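Local coordinates for protein alpha-11 giardin (Giardia intestinalis, PDB 2II2) that binds calcium, probably binds phospholipid as an annexin, and may take part in the parasite's cytoskeleton and its attachment to the intestinal mucosa, at residues I146-T151 against V178-I183; I97-L102 against N218-C223; D67-G72 against L303-L308. All blocks are in the same frame, centred on the assembly; numbering follows the deposited sequence. Where two conformers were deposited one is given.

Contact 1: residues I146-T151 against V178-I183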
loop_
_atom_site.group_PDB
_atom_site.type_symbol
_atom_site.label_atom_id
_atom_site.label_comp_id
_atom_site.label_asym_id
_atom_site.label_seq_id
_atom_site.Cartn_x
_atom_site.Cartn_y
_atom_site.Cartn_z
ATOM N N ILE A 146 1.108 -11.098 -9.924
ATOM C CA ILE A 146 -0.212 -11.463 -10.396
ATOM C C ILE A 146 -0.254 -12.812 -11.129
ATOM O O ILE A 146 -1.315 -13.405 -11.246
ATOM C CB ILE A 146 -0.930 -10.293 -11.131
ATOM C CG1 ILE A 146 -0.237 -9.951 -12.447
ATOM C CG2 ILE A 146 -1.109 -9.046 -10.180
ATOM C CD1 ILE A 146 -1.088 -9.005 -13.345
ATOM N N ARG A 147 0.895 -13.318 -11.583
ATOM C CA ARG A 147 0.959 -14.581 -12.329
ATOM C C ARG A 147 1.216 -15.800 -11.465
ATOM O O ARG A 147 0.714 -16.876 -11.781
ATOM C CB ARG A 147 2.050 -14.501 -13.389
ATOM C CG ARG A 147 1.681 -13.704 -14.625
ATOM C CD ARG A 147 2.888 -13.418 -15.504
ATOM N NE ARG A 147 3.853 -14.517 -15.590
ATOM C CZ ARG A 147 5.131 -14.375 -15.949
ATOM N NH1 ARG A 147 5.627 -13.173 -16.264
ATOM N NH2 ARG A 147 5.929 -15.436 -15.988
ATOM N N GLU A 148 2.024 -15.652 -10.415
ATOM C CA GLU A 148 2.588 -16.816 -9.741
ATOM C C GLU A 148 1.954 -17.094 -8.397
ATOM O O GLU A 148 1.614 -16.171 -7.649
ATOM C CB GLU A 148 4.091 -16.613 -9.537
ATOM C CG GLU A 148 4.892 -16.541 -10.826
ATOM C CD GLU A 148 5.085 -17.905 -11.449
ATOM O OE1 GLU A 148 4.878 -18.911 -10.739
ATOM O OE2 GLU A 148 5.456 -17.968 -12.637
ATOM N N ASN A 149 1.896 -18.384 -8.074
ATOM C CA ASN A 149 1.367 -18.853 -6.811
ATOM C C ASN A 149 2.498 -19.283 -5.892
ATOM O O ASN A 149 3.654 -19.436 -6.328
ATOM C CB ASN A 149 0.401 -20.024 -7.023
ATOM C CG ASN A 149 -0.740 -19.686 -7.954
ATOM O OD1 ASN A 149 -1.247 -18.572 -7.951
ATOM N ND2 ASN A 149 -1.165 -20.669 -8.751
ATOM N N ARG A 150 2.166 -19.424 -4.610
ATOM C CA ARG A 150 3.102 -19.890 -3.586
ATOM C C ARG A 150 3.028 -21.435 -3.530
ATOM O O ARG A 150 1.934 -22.009 -3.551
ATOM C CB ARG A 150 2.771 -19.245 -2.214
ATOM C CG ARG A 150 2.746 -17.664 -2.183
ATOM C CD ARG A 150 2.135 -17.026 -0.884
ATOM N NE ARG A 150 3.149 -16.811 0.154
ATOM C CZ ARG A 150 2.990 -16.243 1.352
ATOM N NH1 ARG A 150 1.833 -15.750 1.778
ATOM N NH2 ARG A 150 4.063 -16.140 2.126
ATOM N N THR A 151 4.182 -22.108 -3.521
ATOM C CA THR A 151 4.261 -23.558 -3.421
ATOM C C THR A 151 5.533 -23.909 -2.664
ATOM O O THR A 151 6.557 -23.238 -2.807
ATOM C CB THR A 151 4.292 -24.273 -4.805
ATOM O OG1 THR A 151 5.429 -23.858 -5.557
ATOM C CG2 THR A 151 3.033 -24.035 -5.630
ATOM N N VAL A 178 15.467 -13.615 -8.044
ATOM C CA VAL A 178 15.208 -13.125 -6.697
ATOM C C VAL A 178 13.723 -12.894 -6.492
ATOM O O VAL A 178 13.166 -13.320 -5.487
ATOM C CB VAL A 178 16.017 -11.837 -6.424
ATOM C CG1 VAL A 178 15.563 -11.181 -5.113
ATOM C CG2 VAL A 178 17.495 -12.158 -6.375
ATOM N N VAL A 179 13.088 -12.218 -7.446
ATOM C CA VAL A 179 11.679 -11.932 -7.345
ATOM C C VAL A 179 10.895 -13.247 -7.314
ATOM O O VAL A 179 9.991 -13.426 -6.480
ATOM C CB VAL A 179 11.209 -11.035 -8.509
ATOM C CG1 VAL A 179 9.693 -10.933 -8.495
ATOM C CG2 VAL A 179 11.821 -9.670 -8.371
ATOM N N ARG A 180 11.206 -14.181 -8.214
ATOM C CA ARG A 180 10.475 -15.436 -8.259
ATOM C C ARG A 180 10.588 -16.158 -6.935
ATOM O O ARG A 180 9.576 -16.665 -6.425
ATOM C CB ARG A 180 11.004 -16.304 -9.383
ATOM C CG ARG A 180 10.298 -17.598 -9.548
ATOM C CD ARG A 180 10.809 -18.288 -10.803
ATOM N NE ARG A 180 10.688 -17.444 -11.995
ATOM C CZ ARG A 180 9.572 -17.306 -12.711
ATOM N NH1 ARG A 180 8.448 -17.930 -12.367
ATOM N NH2 ARG A 180 9.571 -16.522 -13.775
ATOM N N LEU A 181 11.814 -16.213 -6.388
ATOM C CA LEU A 181 11.994 -16.892 -5.094
ATOM C C LEU A 181 11.080 -16.325 -4.020
ATOM O O LEU A 181 10.339 -17.073 -3.348
ATOM C CB LEU A 181 13.451 -16.848 -4.672
ATOM C CG LEU A 181 13.891 -17.665 -3.448
ATOM C CD1 LEU A 181 15.382 -17.889 -3.522
ATOM C CD2 LEU A 181 13.539 -16.979 -2.127
ATOM N N ILE A 182 11.104 -15.002 -3.896
ATOM C CA ILE A 182 10.320 -14.367 -2.838
ATOM C C ILE A 182 8.814 -14.522 -3.076
ATOM O O ILE A 182 8.070 -14.938 -2.185
ATOM C CB ILE A 182 10.692 -12.888 -2.717
ATOM C CG1 ILE A 182 12.139 -12.725 -2.250
ATOM C CG2 ILE A 182 9.791 -12.187 -1.729
ATOM C CD1 ILE A 182 12.682 -11.321 -2.374
ATOM N N ILE A 183 8.375 -14.199 -4.295
ATOM C CA ILE A 183 6.946 -14.206 -4.611
ATOM C C ILE A 183 6.283 -15.584 -4.541
ATOM O O ILE A 183 5.077 -15.670 -4.252
ATOM C CB ILE A 183 6.666 -13.560 -6.020
ATOM C CG1 ILE A 183 6.975 -12.067 -6.033
ATOM C CG2 ILE A 183 5.267 -13.938 -6.564
ATOM C CD1 ILE A 183 5.993 -11.243 -5.286
HETATM O O HOH W 1 2.372 -15.290 -5.118
#

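Contact 2: residues I97-L102 against N218-C223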
loop_
_atom_site.group_PDB
_atom_site.type_symbol
_atom_site.label_atom_id
_atom_site.label_comp_id
_atom_site.label_asym_id
_atom_site.label_seq_id
_atom_site.Cartn_x
_atom_site.Cartn_y
_atom_site.Cartn_z
ATOM N N ILE A 97 1.861 0.712 -7.663
ATOM C CA ILE A 97 1.490 -0.612 -8.185
ATOM C C ILE A 97 1.890 -1.705 -7.193
ATOM O O ILE A 97 1.112 -2.620 -6.910
ATOM C CB ILE A 97 2.137 -0.877 -9.580
ATOM C CG1 ILE A 97 1.728 0.212 -10.589
ATOM C CG2 ILE A 97 1.722 -2.252 -10.065
ATOM C CD1 ILE A 97 2.615 0.262 -11.836
ATOM N N HIS A 98 3.097 -1.600 -6.660
ATOM C CA HIS A 98 3.585 -2.566 -5.701
ATOM C C HIS A 98 2.701 -2.645 -4.473
ATOM O O HIS A 98 2.372 -3.732 -3.985
ATOM C CB HIS A 98 5.013 -2.223 -5.275
ATOM C CG HIS A 98 6.031 -2.500 -6.323
ATOM N ND1 HIS A 98 7.308 -1.998 -6.239
ATOM C CD2 HIS A 98 5.967 -3.199 -7.480
ATOM C CE1 HIS A 98 7.988 -2.379 -7.305
ATOM N NE2 HIS A 98 7.204 -3.132 -8.061
ATOM N N ASP A 99 2.321 -1.487 -3.940
ATOM C CA ASP A 99 1.451 -1.485 -2.752
ATOM C C ASP A 99 0.198 -2.339 -3.015
ATOM O O ASP A 99 -0.259 -3.142 -2.179
ATOM C CB ASP A 99 1.016 -0.059 -2.374
ATOM C CG ASP A 99 2.144 0.793 -1.829
ATOM O OD1 ASP A 99 3.220 0.251 -1.533
ATOM O OD2 ASP A 99 1.980 2.029 -1.686
ATOM N N VAL A 100 -0.384 -2.149 -4.188
ATOM C CA VAL A 100 -1.594 -2.841 -4.554
ATOM C C VAL A 100 -1.420 -4.332 -4.787
ATOM O O VAL A 100 -2.239 -5.100 -4.299
ATOM C CB VAL A 100 -2.269 -2.192 -5.774
ATOM C CG1 VAL A 100 -3.392 -3.068 -6.326
ATOM C CG2 VAL A 100 -2.790 -0.818 -5.388
ATOM N N VAL A 101 -0.409 -4.727 -5.570
ATOM C CA VAL A 101 -0.307 -6.122 -5.974
ATOM C C VAL A 101 0.546 -6.970 -5.056
ATOM O O VAL A 101 0.378 -8.198 -5.051
ATOM C CB VAL A 101 0.150 -6.308 -7.464
ATOM C CG1 VAL A 101 -0.784 -5.498 -8.405
ATOM C CG2 VAL A 101 1.612 -5.955 -7.696
ATOM N N LEU A 102 1.458 -6.357 -4.304
ATOM C CA LEU A 102 2.298 -7.124 -3.392
ATOM C C LEU A 102 1.615 -7.371 -2.050
ATOM O O LEU A 102 1.853 -8.388 -1.414
ATOM C CB LEU A 102 3.660 -6.447 -3.192
ATOM C CG LEU A 102 4.519 -6.251 -4.459
ATOM C CD1 LEU A 102 5.831 -5.672 -4.080
ATOM C CD2 LEU A 102 4.734 -7.554 -5.231
ATOM N N ASN A 218 12.940 -0.053 -6.714
ATOM C CA ASN A 218 13.355 -1.456 -6.720
ATOM C C ASN A 218 13.519 -1.976 -5.288
ATOM O O ASN A 218 12.928 -2.992 -4.908
ATOM C CB ASN A 218 14.688 -1.677 -7.465
ATOM C CG ASN A 218 14.545 -1.736 -9.004
ATOM O OD1 ASN A 218 13.506 -2.110 -9.547
ATOM N ND2 ASN A 218 15.624 -1.384 -9.701
ATOM N N ALA A 219 14.335 -1.281 -4.495
ATOM C CA ALA A 219 14.636 -1.734 -3.130
ATOM C C ALA A 219 13.364 -1.843 -2.304
ATOM O O ALA A 219 13.136 -2.814 -1.598
ATOM C CB ALA A 219 15.635 -0.795 -2.452
ATOM N N ARG A 220 12.543 -0.804 -2.399
ATOM C CA ARG A 220 11.315 -0.760 -1.631
ATOM C C ARG A 220 10.385 -1.907 -2.009
ATOM O O ARG A 220 9.790 -2.571 -1.139
ATOM C CB ARG A 220 10.611 0.575 -1.860
ATOM C CG ARG A 220 9.257 0.751 -1.185
ATOM C CD ARG A 220 8.640 2.010 -1.708
ATOM N NE ARG A 220 7.338 2.367 -1.147
ATOM C CZ ARG A 220 6.182 1.835 -1.545
ATOM N NH1 ARG A 220 6.134 0.906 -2.521
ATOM N NH2 ARG A 220 5.043 2.216 -0.986
ATOM N N GLY A 221 10.243 -2.153 -3.309
ATOM C CA GLY A 221 9.314 -3.207 -3.737
ATOM C C GLY A 221 9.756 -4.602 -3.278
ATOM O O GLY A 221 8.942 -5.429 -2.835
ATOM N N LEU A 222 11.057 -4.868 -3.406
ATOM C CA LEU A 222 11.569 -6.151 -2.939
ATOM C C LEU A 222 11.391 -6.290 -1.446
ATOM O O LEU A 222 11.050 -7.353 -0.959
ATOM C CB LEU A 222 13.060 -6.305 -3.306
ATOM C CG LEU A 222 13.324 -6.613 -4.771
ATOM C CD1 LEU A 222 14.781 -6.383 -5.053
ATOM C CD2 LEU A 222 12.915 -8.079 -5.105
ATOM N N CYS A 223 11.626 -5.214 -0.689
ATOM C CA CYS A 223 11.422 -5.301 0.756
ATOM C C CYS A 223 9.951 -5.538 1.114
ATOM O O CYS A 223 9.660 -6.211 2.090
ATOM C CB CYS A 223 11.927 -4.047 1.459
ATOM S SG CYS A 223 13.713 -3.915 1.558
HETATM O O HOH W 2 8.156 0.087 -4.540
#

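Contact 3: residues D67-G72 against L303-L308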
loop_
_atom_site.group_PDB
_atom_site.type_symbol
_atom_site.label_atom_id
_atom_site.label_comp_id
_atom_site.label_asym_id
_atom_site.label_seq_id
_atom_site.Cartn_x
_atom_site.Cartn_y
_atom_site.Cartn_z
ATOM N N ASP A 67 -6.874 12.622 -0.785
ATOM C CA ASP A 67 -6.548 11.259 -1.189
ATOM C C ASP A 67 -6.896 10.259 -0.095
ATOM O O ASP A 67 -7.486 9.237 -0.365
ATOM C CB ASP A 67 -5.052 11.087 -1.464
ATOM C CG ASP A 67 -4.589 11.697 -2.758
ATOM O OD1 ASP A 67 -5.424 12.067 -3.608
ATOM O OD2 ASP A 67 -3.349 11.805 -2.912
ATOM N N VAL A 68 -6.464 10.534 1.141
ATOM C CA VAL A 68 -6.691 9.564 2.211
ATOM C C VAL A 68 -8.183 9.404 2.483
ATOM O O VAL A 68 -8.681 8.304 2.746
ATOM C CB VAL A 68 -5.869 9.887 3.492
ATOM C CG1 VAL A 68 -6.436 11.064 4.265
ATOM C CG2 VAL A 68 -5.821 8.645 4.374
ATOM N N MET A 69 -8.922 10.501 2.392
ATOM C CA MET A 69 -10.366 10.450 2.596
ATOM C C MET A 69 -11.096 9.727 1.455
ATOM O O MET A 69 -11.997 8.879 1.691
ATOM C CB MET A 69 -10.922 11.866 2.771
ATOM C CG MET A 69 -10.751 12.446 4.135
ATOM S SD MET A 69 -11.781 11.514 5.298
ATOM C CE MET A 69 -11.298 12.227 6.873
ATOM N N ALA A 70 -10.724 10.055 0.214
ATOM C CA ALA A 70 -11.368 9.425 -0.931
ATOM C C ALA A 70 -11.078 7.940 -1.029
ATOM O O ALA A 70 -11.960 7.170 -1.397
ATOM C CB ALA A 70 -11.003 10.127 -2.230
ATOM N N LEU A 71 -9.839 7.554 -0.709
ATOM C CA LEU A 71 -9.507 6.141 -0.686
ATOM C C LEU A 71 -10.147 5.439 0.509
ATOM O O LEU A 71 -10.749 4.365 0.356
ATOM C CB LEU A 71 -7.986 5.944 -0.666
ATOM C CG LEU A 71 -7.212 6.313 -1.932
ATOM C CD1 LEU A 71 -5.722 6.165 -1.677
ATOM C CD2 LEU A 71 -7.639 5.478 -3.164
ATOM N N GLY A 72 -10.046 6.058 1.683
ATOM C CA GLY A 72 -10.553 5.444 2.907
ATOM C C GLY A 72 -12.073 5.264 2.894
ATOM O O GLY A 72 -12.580 4.273 3.417
ATOM N N LEU A 303 -3.991 9.524 11.821
ATOM C CA LEU A 303 -4.179 8.952 13.159
ATOM C C LEU A 303 -5.567 8.315 13.336
ATOM O O LEU A 303 -5.727 7.220 13.901
ATOM C CB LEU A 303 -3.935 10.013 14.220
ATOM C CG LEU A 303 -2.499 10.515 14.367
ATOM C CD1 LEU A 303 -2.523 11.755 15.246
ATOM C CD2 LEU A 303 -1.522 9.472 14.938
ATOM N N MET A 304 -6.584 9.030 12.856
ATOM C CA MET A 304 -7.940 8.510 12.929
ATOM C C MET A 304 -8.065 7.196 12.181
ATOM O O MET A 304 -8.637 6.239 12.733
ATOM C CB MET A 304 -8.947 9.568 12.447
ATOM C CG MET A 304 -10.403 9.137 12.444
ATOM S SD MET A 304 -10.905 8.134 11.017
ATOM C CE MET A 304 -10.617 9.297 9.666
ATOM N N PHE A 305 -7.587 7.131 10.945
ATOM C CA PHE A 305 -7.772 5.907 10.189
ATOM C C PHE A 305 -7.026 4.716 10.803
ATOM O O PHE A 305 -7.489 3.572 10.690
ATOM C CB PHE A 305 -7.376 6.090 8.725
ATOM C CG PHE A 305 -8.442 6.692 7.852
ATOM C CD1 PHE A 305 -8.200 7.870 7.133
ATOM C CD2 PHE A 305 -9.664 6.050 7.677
ATOM C CE1 PHE A 305 -9.184 8.416 6.313
ATOM C CE2 PHE A 305 -10.671 6.585 6.871
ATOM C CZ PHE A 305 -10.417 7.782 6.165
ATOM N N TRP A 306 -5.908 4.969 11.464
ATOM C CA TRP A 306 -5.136 3.901 12.076
ATOM C C TRP A 306 -5.542 3.629 13.508
ATOM O O TRP A 306 -4.968 2.751 14.147
ATOM C CB TRP A 306 -3.639 4.236 12.032
ATOM C CG TRP A 306 -3.038 4.040 10.701
ATOM C CD1 TRP A 306 -2.604 5.003 9.826
ATOM C CD2 TRP A 306 -2.789 2.780 10.068
ATOM N NE1 TRP A 306 -2.115 4.415 8.685
ATOM C CE2 TRP A 306 -2.246 3.048 8.802
ATOM C CE3 TRP A 306 -2.992 1.449 10.450
ATOM C CZ2 TRP A 306 -1.877 2.028 7.917
ATOM C CZ3 TRP A 306 -2.636 0.437 9.570
ATOM C CH2 TRP A 306 -2.102 0.738 8.323
ATOM N N LYS A 307 -6.540 4.361 14.021
ATOM C CA LYS A 307 -6.997 4.150 15.423
ATOM C C LYS A 307 -5.867 4.415 16.410
ATOM O O LYS A 307 -5.717 3.711 17.418
ATOM C CB LYS A 307 -7.668 2.783 15.637
ATOM C CG LYS A 307 -8.927 2.646 14.824
ATOM C CD LYS A 307 -9.705 1.405 15.215
ATOM C CE LYS A 307 -11.023 1.362 14.468
ATOM N NZ LYS A 307 -11.740 0.086 14.761
ATOM N N LEU A 308 -5.106 5.463 16.122
ATOM C CA LEU A 308 -3.990 5.880 16.962
ATOM C C LEU A 308 -4.192 7.289 17.515
ATOM O O LEU A 308 -3.224 7.902 17.997
ATOM C CB LEU A 308 -2.698 5.822 16.154
ATOM C CG LEU A 308 -2.242 4.459 15.624
ATOM C CD1 LEU A 308 -1.019 4.642 14.716
ATOM C CD2 LEU A 308 -1.946 3.494 16.780
#

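Contact 1: residues I146-T151 against V178-I183
Glu-148 and Arg-180 form the charged part of this contact, and the glutamate can be followed outward from the backbone. Its CB lies 4.2 Å from CG2 of Ile-183, an apolar touch near the base of the side chain. CG, set anti to the carbonyl carbon, is already near the arginine, 4.1 Å from Arg-180 NH1. The chain then bends at chi2 (-76°), which places CD 3.5 Å from the same Arg-180 NH1. At the tip the two oxygens differ: OE2 makes a salt bridge with Arg-180 NH1 at 3.0 Å, whereas OE1 stays 4.0 Å from that nitrogen. The hydrogen bond within the bridge is weak, its N-H...O angle being 137°. OE2 lies in the guanidinium plane, at the edge, but the carboxylate is turned 85° against that plane, so the pair is single-point, through OE2 and NH1, and not a bidentate coplanar one. Arg-180 NH2 has its own partner, Glu-176, on the same helix. Arg-147 NH2 approaches Arg-180 NH2 to 4.4 Å, a like-charge neighbour.

The backbones are joined by a water. It donates to Glu-148 O at 2.8 Å and to Ile-183 O at 2.9 Å, joining the first residue beyond helix 137-147 to a carbonyl on helix 175-184. Glu-148 O also accepts a bond from Arg-109. The loop is further fastened where Thr-151 makes a backbone hydrogen bond with Thr-184.

With none of the touching residues buried, this surface join sets the end of helix 137-147 and the loop after it against helix 175-184 of an all-helical annexin. The weak, non-linear N-H...O bond and the partly exposed residues are consistent with an ion pair open in part to solvent, in which the two glutamates would offset the positive charge of the neighbouring arginines.

Contact 2: residues I97-L102 against N218-C223
The His-98 ring meets the backbone of Gly-221 obliquely, ND1 3.4 Å from Gly-221 CA. Glycine offers no side chain here, so the imidazole meets main chain directly. In the plane of that ring, at its edge, sits a water 2.8 Å from ND1; the same water accepts a hydrogen bond from Arg-220 NH1 at 3.0 Å. The other ring nitrogen, His-98 NE2, is bonded to the carbonyl of Ala-138, so both are engaged.

The side chains of Asp-99 and Arg-220 cross at about a right angle, their planar groups 44° apart. Arg-220 is extended from CG to NE, which puts NE well out from its own backbone; the guanidinium beyond it meets Asp-99. Its NH2 reaches the syn lone pair of Asp-99 OD1 at 2.7 Å with an N-H...O angle of 146°. Two weak bonds, each of 3.1 Å, join Arg-220 NH1 to Asp-99 OD1 and Arg-220 NH2 to Asp-99 OD2. Asp-99 OD2 also pairs with Arg-258, so one carboxylate faces two arginines.

One turn on from His-98, Leu-102 CD1 lies 3.4 Å from Gly-221 O. Segments 97-102 and 218-223 run nearly parallel, 14° between their axes, which approach to 10.1 Å. A buried Asp-Arg network between helices near the middle of the molecule recalls the hydrophilic centre of the annexin fold.

Contact 3: residues D67-G72 against L303-L308
A Met-aromatic contact links Met-69 on helix 64-73 to Phe-305 near the end of helix 298-306. The sulfur SD of Met-69 lies 5.2 Å from the centroid of the Phe-305 ring and 70° off its normal, an oblique approach. Its nearest ring atom is Phe-305 CZ, at 4.1 Å. One face of the ring is filled from within its own helix: the Met-304 chain, bent at chi2 and again at chi3 (-62°), sets CE 3.6 Å above the Phe-305 ring plane, over its centre. The same methyl, Met-304 CE, meets Met-69 CE at 4.1 Å, the two side chains crossing at about a right angle.

The contact joins an early helix to the last helix of the all-helical annexin chain, across 230 intervening residues. Helix 22-29 adds Val-26 and Thr-29 beside both methionines, and helix 249-263 adds Thr-260 beside Val-68 and Phe-305.

Phe-305 also slides past Val-68, the two side chains running in opposite directions, with Val-68 CG2 3.7 Å from Phe-305 CD1. The ring reaches main chain too: Phe-305 CE1 lies 3.6 Å from Val-68 O, and Phe-305 CZ lies 4.0 Å from Gly-72 CA, where no side chain intervenes. The Met-69 side chain is about 6 Å from those of Ile-60 and Glu-66, both seen to bind calcium in a structure of this protein; no calcium is bound to this chain here.

Contacts 2 and 3 are buried, whereas contact 1 lies at the surface, 19 Å from the chain centre against 8 Å for contact 2. No two share a segment, but contacts 1 and 2 adjoin: helix 216-230 packs on segment 178-183, helix 137-147 packs on His-98 and Leu-102, and Ile-183 CD1 touches Leu-102 CD2 at 3.9 Å. Contact 3 stands apart, its nearest atoms about 8 Å from contact 2 and about 17 Å from contact 1. Along the chain the three are nested, contact 1 innermost. Contacts 1 and 2 each have a carboxylate-arginine pair and a water, which links carbonyls in contact 1 and side chains in contact 2; contact 3 relies on sulfur, methyl and ring packing.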